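Local coordinates for DNA damage response protein Rtt109, putative (Neosartorya fumigata, PDB 5ZB9) that probably acetylates lysines of histone H3, using acetyl-CoA as the donor, in pathways of DNA replication, nucleosome assembly and the DNA damage response, at residues Q299-E302 with M303-F306. Numbering follows the deposited sequence.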
ATOM      1  N   GLN A 299       8.351  16.844  15.536  1.00 33.46           N
ATOM      2  CA  GLN A 299       7.284  17.170  16.467  1.00 31.99           C
ATOM      3  C   GLN A 299       5.937  16.643  15.960  1.00 31.77           C
ATOM      4  O   GLN A 299       5.039  16.337  16.749  1.00 31.13           O
ATOM      5  CB  GLN A 299       7.234  18.681  16.689  1.00 32.05           C
ATOM      6  CG  GLN A 299       6.568  19.100  17.980  1.00 45.12           C
ATOM      7  CD  GLN A 299       6.449  20.617  18.121  1.00 57.56           C
ATOM      8  OE1 GLN A 299       7.049  21.385  17.354  1.00 44.50           O
ATOM      9  NE2 GLN A 299       5.662  21.053  19.106  1.00 48.16           N
ATOM     10  N   PHE A 300       5.804  16.532  14.641  1.00 30.88           N
ATOM     11  CA  PHE A 300       4.627  15.912  14.037  1.00 28.07           C
ATOM     12  C   PHE A 300       4.484  14.447  14.474  1.00 25.48           C
ATOM     13  O   PHE A 300       3.405  14.029  14.889  1.00 25.98           O
ATOM     14  CB  PHE A 300       4.692  16.021  12.502  1.00 27.35           C
ATOM     15  CG  PHE A 300       3.591  15.278  11.781  1.00 23.74           C
ATOM     16  CD1 PHE A 300       2.349  15.863  11.589  1.00 23.39           C
ATOM     17  CD2 PHE A 300       3.804  13.998  11.287  1.00 21.91           C
ATOM     18  CE1 PHE A 300       1.336  15.182  10.933  1.00 20.04           C
ATOM     19  CE2 PHE A 300       2.795  13.313  10.626  1.00 20.23           C
ATOM     20  CZ  PHE A 300       1.562  13.907  10.448  1.00 22.51           C
ATOM     21  N   TRP A 301       5.566  13.671  14.398  1.00 25.58           N
ATOM     22  CA  TRP A 301       5.492  12.263  14.795  1.00 30.17           C
ATOM     23  C   TRP A 301       5.240  12.121  16.297  1.00 32.11           C
ATOM     24  O   TRP A 301       4.542  11.197  16.735  1.00 28.09           O
ATOM     25  CB  TRP A 301       6.762  11.493  14.400  1.00 24.75           C
ATOM     26  CG  TRP A 301       6.967  11.371  12.915  1.00 25.54           C
ATOM     27  CD1 TRP A 301       8.036  11.821  12.202  1.00 26.73           C
ATOM     28  CD2 TRP A 301       6.073  10.774  11.961  1.00 24.05           C
ATOM     29  NE1 TRP A 301       7.868  11.544  10.864  1.00 26.75           N
ATOM     30  CE2 TRP A 301       6.670  10.906  10.689  1.00 25.08           C
ATOM     31  CE3 TRP A 301       4.828  10.143  12.059  1.00 24.98           C
ATOM     32  CZ2 TRP A 301       6.066  10.431   9.524  1.00 22.36           C
ATOM     33  CZ3 TRP A 301       4.227   9.673  10.901  1.00 22.27           C
ATOM     34  CH2 TRP A 301       4.849   9.819   9.651  1.00 22.07           C
ATOM     35  N   GLU A 302       5.795  13.034  17.088  1.00 31.61           N
ATOM     36  CA  GLU A 302       5.566  12.992  18.523  1.00 27.23           C
ATOM     37  C   GLU A 302       4.107  13.256  18.828  1.00 31.04           C
ATOM     38  O   GLU A 302       3.488  12.541  19.613  1.00 33.80           O
ATOM     39  CB  GLU A 302       6.431  14.005  19.259  1.00 31.41           C
ATOM     40  CG  GLU A 302       6.334  13.855  20.769  1.00 40.93           C
ATOM     41  CD  GLU A 302       6.751  15.108  21.527  1.00 62.59           C
ATOM     42  OE1 GLU A 302       7.311  16.041  20.897  1.00 56.69           O
ATOM     43  OE2 GLU A 302       6.498  15.157  22.756  1.00 65.30           O
ATOM     44  N   MET A 303       3.549  14.279  18.197  1.00 31.38           N
ATOM     45  CA  MET A 303       2.166  14.648  18.480  1.00 29.34           C
ATOM     46  C   MET A 303       1.171  13.673  17.846  1.00 30.45           C
ATOM     47  O   MET A 303       0.016  13.604  18.270  1.00 33.52           O
ATOM     48  CB  MET A 303       1.898  16.080  18.015  1.00 29.42           C
ATOM     49  CG  MET A 303       2.660  17.135  18.814  1.00 36.92           C
ATOM     50  SD  MET A 303       2.211  17.146  20.573  1.00 48.91           S
ATOM     51  CE  MET A 303       3.660  16.397  21.299  1.00 41.45           C
ATOM     52  N   MET A 304       1.614  12.919  16.839  1.00 27.42           N
ATOM     53  CA  MET A 304       0.777  11.855  16.282  1.00 27.76           C
ATOM     54  C   MET A 304       0.402  10.874  17.376  1.00 28.68           C
ATOM     55  O   MET A 304      -0.728  10.400  17.430  1.00 27.24           O
ATOM     56  CB  MET A 304       1.486  11.111  15.145  1.00 29.46           C
ATOM     57  CG  MET A 304       0.905  11.364  13.755  1.00 32.59           C
ATOM     58  SD  MET A 304      -0.855  11.004  13.587  1.00 33.76           S
ATOM     59  CE  MET A 304      -0.865   9.220  13.565  1.00 36.35           C
ATOM     60  N   SER A 305       1.354  10.591  18.263  1.00 25.12           N
ATOM     61  CA  SER A 305       1.148   9.617  19.328  1.00 28.03           C
ATOM     62  C   SER A 305       0.064  10.002  20.329  1.00 31.31           C
ATOM     63  O   SER A 305      -0.303   9.181  21.167  1.00 36.18           O
ATOM     64  CB  SER A 305       2.449   9.381  20.086  1.00 27.06           C
ATOM     65  OG  SER A 305       2.739  10.485  20.912  1.00 36.38           O
ATOM     66  N   PHE A 306      -0.439  11.236  20.254  1.00 27.64           N
ATOM     67  CA  PHE A 306      -1.506  11.680  21.157  1.00 31.49           C
ATOM     68  C   PHE A 306      -2.862  11.761  20.471  1.00 27.83           C
ATOM     69  O   PHE A 306      -3.871  12.054  21.104  1.00 29.90           O
ATOM     70  CB  PHE A 306      -1.154  13.034  21.778  1.00 31.14           C
ATOM     71  CG  PHE A 306       0.053  12.982  22.664  1.00 34.20           C
ATOM     72  CD1 PHE A 306       1.289  13.393  22.197  1.00 33.65           C
ATOM     73  CD2 PHE A 306      -0.043  12.486  23.954  1.00 33.53           C
ATOM     74  CE1 PHE A 306       2.404  13.335  23.005  1.00 37.22           C
ATOM     75  CE2 PHE A 306       1.068  12.421  24.768  1.00 36.34           C
ATOM     76  CZ  PHE A 306       2.294  12.847  24.293  1.00 41.85           C
TER
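Met-304 lays its CG over one face of the Phe-300 ring, 4.1 Å from CE2, the two side chains running alongside each other one helical turn apart. Phe-300 CG stands anti to the backbone N (chi1 174°), and this torsion brings the far end of the ring back toward Met-304. The same Met-304 CG also brushes the indole of Trp-301, 4.4 Å from CE3. Phe-300 also presents CD2 over the centre of one face of that indole, so neighbouring aromatic groups and a methionine form a compact apolar cluster. A second pair occupies a different side of the helix: Met-303 curls its thioether back until CE meets the carboxylate of Glu-302, 3.4 Å from CD. This is a van der Waals contact between a methyl and a flat polar group.

The backbone illustrates a change of hydrogen-bond spacing. Met-303 N donates to Gln-299 O and Met-304 N to Phe-300 O, each bond 2.9 Å long, the regular i to i+4 pattern. At Ser-305 the spacing shifts toward i to i+3, and Glu-302 O accepts twice. Ser-305 OG approaches Glu-302 O nearly in line with the carbonyl, at a short 2.5 Å, whereas Ser-305 N, 3.2 Å from Glu-302 O, comes from well above the carbonyl plane. With chi1 at 74°, the serine hydroxyl turns back onto the preceding turn. The ring of Phe-306 also meets this oxygen, through CD1.

Within the acetyltransferase, helix 297-304 lies away from the residues that bind CoA. Its apolar side rests on helix 266-272, where Phe-300 meets the ring of Phe-267 and touches Leu-268 and Leu-271, and both methionines reach Phe-267 as well, while the chain beyond leads toward strand 317-324 of the mixed sheet.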